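Local coordinates for putative exported protein (Aeromonas hydrophila subsp. hydrophila, PDB 4PJ2) that probably inhibits i-type lysozymes in the periplasm and binds a metal ion, seen here as magnesium, at residues Val19-Gly24 with Leu55-Ser60; Leu66-Leu69 with Pro75-Ile78. One frame throughout, in Å; residues are numbered along the deposited sequence.

Interaction 1: Val19-Gly24 with Leu55-Ser60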
loop_
_atom_site.group_PDB
_atom_site.type_symbol
_atom_site.label_atom_id
_atom_site.label_comp_id
_atom_site.label_asym_id
_atom_site.label_seq_id
_atom_site.Cartn_x
_atom_site.Cartn_y
_atom_site.Cartn_z
ATOM N N VAL A 19 -10.808 7.027 11.443
ATOM C CA VAL A 19 -10.096 5.962 10.747
ATOM C C VAL A 19 -8.650 6.046 11.182
ATOM O O VAL A 19 -8.044 7.111 11.111
ATOM C CB VAL A 19 -10.203 6.098 9.216
ATOM C CG1 VAL A 19 -9.442 4.957 8.536
ATOM C CG2 VAL A 19 -11.661 6.103 8.800
ATOM N N SER A 20 -8.104 4.911 11.617
ATOM C CA SER A 20 -6.749 4.847 12.165
ATOM C C SER A 20 -6.018 3.624 11.664
ATOM O O SER A 20 -6.598 2.553 11.583
ATOM C CB SER A 20 -6.810 4.655 13.682
ATOM O OG SER A 20 -7.355 5.755 14.339
ATOM N N GLU A 21 -4.725 3.759 11.375
ATOM C CA GLU A 21 -3.884 2.577 11.185
ATOM C C GLU A 21 -3.542 1.953 12.530
ATOM O O GLU A 21 -3.474 2.626 13.549
ATOM C CB GLU A 21 -2.617 2.960 10.418
ATOM C CG GLU A 21 -2.913 3.173 8.928
ATOM C CD GLU A 21 -1.734 3.666 8.118
ATOM O OE1 GLU A 21 -0.742 4.109 8.721
ATOM O OE2 GLU A 21 -1.797 3.625 6.866
ATOM N N GLY A 22 -3.316 0.655 12.537
ATOM C CA GLY A 22 -2.955 -0.021 13.776
ATOM C C GLY A 22 -1.639 0.456 14.374
ATOM O O GLY A 22 -0.661 0.686 13.669
ATOM N N ARG A 23 -1.619 0.605 15.693
ATOM C CA ARG A 23 -0.447 1.121 16.380
ATOM C C ARG A 23 0.677 0.095 16.402
ATOM O O ARG A 23 0.449 -1.099 16.611
ATOM C CB ARG A 23 -0.802 1.561 17.802
ATOM C CG ARG A 23 0.390 2.025 18.618
ATOM C CD ARG A 23 -0.055 2.808 19.835
ATOM N NE ARG A 23 1.088 3.141 20.674
ATOM C CZ ARG A 23 1.026 3.887 21.769
ATOM N NH1 ARG A 23 -0.134 4.383 22.170
ATOM N NH2 ARG A 23 2.127 4.126 22.464
ATOM N N GLY A 24 1.896 0.579 16.170
ATOM C CA GLY A 24 3.086 -0.252 16.218
ATOM C C GLY A 24 3.346 -1.071 14.968
ATOM O O GLY A 24 4.321 -1.787 14.886
ATOM N N LEU A 55 -9.894 -3.924 9.820
ATOM C CA LEU A 55 -9.687 -4.567 8.533
ATOM C C LEU A 55 -8.203 -4.618 8.209
ATOM O O LEU A 55 -7.430 -3.785 8.664
ATOM C CB LEU A 55 -10.395 -3.796 7.422
ATOM C CG LEU A 55 -11.878 -4.102 7.247
ATOM C CD1 LEU A 55 -12.709 -3.427 8.299
ATOM C CD2 LEU A 55 -12.337 -3.689 5.882
ATOM N N PRO A 56 -7.805 -5.572 7.371
ATOM C CA PRO A 56 -6.434 -5.588 6.876
ATOM C C PRO A 56 -6.154 -4.419 5.948
ATOM O O PRO A 56 -7.066 -3.924 5.274
ATOM C CB PRO A 56 -6.340 -6.920 6.114
ATOM C CG PRO A 56 -7.686 -7.304 5.844
ATOM C CD PRO A 56 -8.601 -6.672 6.821
ATOM N N ARG A 57 -4.901 -3.983 5.916
ATOM C CA ARG A 57 -4.474 -3.032 4.902
ATOM C C ARG A 57 -3.235 -3.493 4.225
ATOM O O ARG A 57 -2.227 -3.823 4.837
ATOM C CB ARG A 57 -4.259 -1.622 5.414
ATOM C CG ARG A 57 -3.294 -1.539 6.517
ATOM C CD ARG A 57 -2.903 -0.094 6.951
ATOM N NE ARG A 57 -2.033 -0.244 8.107
ATOM C CZ ARG A 57 -0.711 -0.237 8.102
ATOM N NH1 ARG A 57 -0.026 0.013 7.003
ATOM N NH2 ARG A 57 -0.060 -0.446 9.233
ATOM N N ASP A 58 -3.328 -3.488 2.908
ATOM C CA ASP A 58 -2.206 -3.840 2.067
ATOM C C ASP A 58 -1.571 -2.566 1.557
ATOM O O ASP A 58 -1.740 -2.169 0.381
ATOM C CB ASP A 58 -2.635 -4.725 0.923
ATOM C CG ASP A 58 -1.480 -5.106 0.061
ATOM O OD1 ASP A 58 -0.323 -5.031 0.543
ATOM O OD2 ASP A 58 -1.718 -5.473 -1.097
ATOM N N GLY A 59 -0.864 -1.907 2.450
ATOM C CA GLY A 59 -0.173 -0.677 2.163
ATOM C C GLY A 59 -0.549 0.351 3.184
ATOM O O GLY A 59 -0.931 0.016 4.303
ATOM N N SER A 60 -0.436 1.605 2.795
ATOM C CA SER A 60 -0.739 2.750 3.643
ATOM C C SER A 60 -2.051 3.405 3.216
ATOM O O SER A 60 -2.364 3.468 2.021
ATOM C CB SER A 60 0.371 3.790 3.506
ATOM O OG SER A 60 1.646 3.194 3.572
HETATM O O HOH W 1 1.414 3.240 6.660
#

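Interaction 2: Leu66-Leu69 with Pro75-Ile78. With MG (magnesium ion), chain G.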
loop_
_atom_site.group_PDB
_atom_site.type_symbol
_atom_site.label_atom_id
_atom_site.label_comp_id
_atom_site.label_asym_id
_atom_site.label_seq_id
_atom_site.Cartn_x
_atom_site.Cartn_y
_atom_site.Cartn_z
ATOM N N LEU A 66 -16.056 10.269 0.953
ATOM C CA LEU A 66 -17.453 10.155 1.352
ATOM C C LEU A 66 -18.302 10.349 0.111
ATOM O O LEU A 66 -18.386 11.458 -0.440
ATOM C CB LEU A 66 -17.838 11.223 2.383
ATOM C CG LEU A 66 -17.225 11.073 3.767
ATOM C CD1 LEU A 66 -17.617 12.252 4.648
ATOM C CD2 LEU A 66 -17.671 9.759 4.387
ATOM N N LEU A 67 -18.920 9.271 -0.351
ATOM C CA LEU A 67 -19.649 9.303 -1.617
ATOM C C LEU A 67 -20.776 8.294 -1.560
ATOM O O LEU A 67 -20.611 7.222 -0.993
ATOM C CB LEU A 67 -18.710 8.956 -2.773
ATOM C CG LEU A 67 -17.622 9.980 -3.110
ATOM C CD1 LEU A 67 -16.634 9.415 -4.115
ATOM C CD2 LEU A 67 -18.235 11.253 -3.659
ATOM N N ASP A 68 -21.925 8.642 -2.127
ATOM C CA ASP A 68 -23.055 7.726 -2.172
ATOM C C ASP A 68 -22.849 6.663 -3.247
ATOM O O ASP A 68 -22.910 6.961 -4.441
ATOM C CB ASP A 68 -24.334 8.514 -2.454
ATOM C CG ASP A 68 -25.566 7.638 -2.482
ATOM O OD1 ASP A 68 -25.490 6.475 -2.041
ATOM O OD2 ASP A 68 -26.622 8.120 -2.942
ATOM N N LEU A 69 -22.631 5.422 -2.826
ATOM C CA LEU A 69 -22.347 4.322 -3.744
ATOM C C LEU A 69 -23.580 3.487 -4.042
ATOM O O LEU A 69 -23.649 2.851 -5.090
ATOM C CB LEU A 69 -21.274 3.405 -3.148
ATOM C CG LEU A 69 -19.915 4.030 -2.867
ATOM C CD1 LEU A 69 -19.014 2.974 -2.245
ATOM C CD2 LEU A 69 -19.297 4.631 -4.127
ATOM N N PRO A 75 -23.818 9.342 2.089
ATOM C CA PRO A 75 -22.502 8.846 1.671
ATOM C C PRO A 75 -22.050 7.594 2.406
ATOM O O PRO A 75 -22.279 7.461 3.614
ATOM C CB PRO A 75 -21.571 10.012 2.008
ATOM C CG PRO A 75 -22.237 10.695 3.152
ATOM C CD PRO A 75 -23.714 10.585 2.870
ATOM N N GLU A 76 -21.446 6.680 1.658
ATOM C CA GLU A 76 -20.643 5.594 2.208
ATOM C C GLU A 76 -19.263 6.127 2.462
ATOM O O GLU A 76 -18.855 7.130 1.878
ATOM C CB GLU A 76 -20.556 4.447 1.201
ATOM C CG GLU A 76 -21.744 3.523 1.231
ATOM C CD GLU A 76 -23.043 4.245 0.882
ATOM O OE1 GLU A 76 -23.214 4.665 -0.289
ATOM O OE2 GLU A 76 -23.904 4.392 1.773
ATOM N N LEU A 77 -18.541 5.471 3.371
ATOM C CA LEU A 77 -17.138 5.773 3.576
ATOM C C LEU A 77 -16.303 4.845 2.743
ATOM O O LEU A 77 -16.516 3.636 2.765
ATOM C CB LEU A 77 -16.786 5.576 5.051
ATOM C CG LEU A 77 -15.297 5.654 5.403
ATOM C CD1 LEU A 77 -14.713 7.037 5.216
ATOM C CD2 LEU A 77 -15.085 5.164 6.828
ATOM N N ILE A 78 -15.349 5.417 2.025
ATOM C CA ILE A 78 -14.398 4.622 1.248
ATOM C C ILE A 78 -13.011 4.898 1.778
ATOM O O ILE A 78 -12.583 6.038 1.852
ATOM C CB ILE A 78 -14.470 4.919 -0.267
ATOM C CG1 ILE A 78 -15.893 4.675 -0.770
ATOM C CG2 ILE A 78 -13.453 4.030 -1.007
ATOM C CD1 ILE A 78 -16.758 5.924 -0.886
HETATM MG MG MG G . -25.386 5.710 0.248
#

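Interaction 1: Val19-Gly24 with Leu55-Ser60
R57 meets E21 by a stack, not by a salt bridge. The extended R57 chain crosses the E21 chain at about a right angle. E21 CG lies 3.6 Å from R57 NE, over one face of the guanidinium. The E21 carboxylate follows, stacked on that face with the two planes only 26° apart. E21 OE2 is 4.0 Å from R57 NH1 but well out of the guanidinium plane, and no N-H points at it. These N-H groups are used in other ways. R57 NH1 turns back to G59 O of its own segment, 2.8 Å away and nearly in the guanidinium plane. R57 NE bonds S31 O, and R57 NH2 takes E25 in a salt bridge.

At S60, E21 OE2 comes 3.5 Å from CA of the serine as it reaches on to I61 N, its main partner. With CG beside its own backbone N (chi1 -75°) and the rest extended, the E21 chain passes over R57 to get there. S60 OG bonds A27 O and also a water, 3.1 Å away. That water donates to E21 OE1, likewise 3.1 Å away.

The contact bridges two antiparallel sheets where the chain passes from strand 49-57 to strand 60-67. The opposite charges probably attract, though no N-H of R57 is spent on E21. The N-H bonds fix how the guanidinium is turned, and the carboxylate is left to accept the I61 N-H.

Interaction 2: Leu66-Leu69 with Pro75-Ile78
L67 and E76 form the last hydrogen-bonded pair of the hairpin made by strands 60-67 and 76-82. L67 N donates to E76 O at 3.1 Å, and E76 N returns a bond to L67 O at 2.8 Å.

The bumps on the two faces differ. On the L66 and L77 face, L66 is wedged between two neighbours. Its CB rests 3.9 Å from P75 CB, and its CD2 reaches past E76 O to L77 CD1, 4.1 Å away. P75 CB sits over the L66-L67 peptide, 3.6 Å from L67 N. On the L67 and E76 face, the end of I78 fills the hollow between L67 and L69. I78 CD1 is 4.1 Å from L67 CB. L69 and I78 meet tip to tip, with L69 CD1 3.8 Å from I78 CG1. I119 of helix 118-123 packs on L67 and I78.

The E76 chain bends at chi2 (62°) and brings OE1 and OE2 of E76 to the magnesium, at 2.5 Å each. D68 OD1 binds it from the other segment. OD1 of N70, OD1 of D72 and the backbone O of Q74 complete the site, in a spacing that recalls EF-hand-like loops. L69 N gives E76 OE1 a nearly straight bond (161°), while D68 OD2 takes K73 N. Three carboxylates share the cation, which probably offsets their mutual repulsion. The metal thus ties both ends of the hairpin loop together.

Overall arrangement
Both contacts are partly buried, on opposite sides of the chain's centre, with their own centres about 19 Å apart. They serve different joints. Interaction 1 spans the two four-stranded sheets, linking strand 16-21 to the connection between strands 49-57 and 60-67. Interaction 2 stays within the second sheet, at the far end of strand 60-67. The two touch through the apolar layer between the sheets, where V19 CG2 lies 4.1 Å from L77 CD2. Interaction 1 is small and built of charged and polar groups. Interaction 2 buries more surface and combines backbone pairing, apolar packing and metal binding. In one, arginine faces the carboxylate; in the other, a metal ion does.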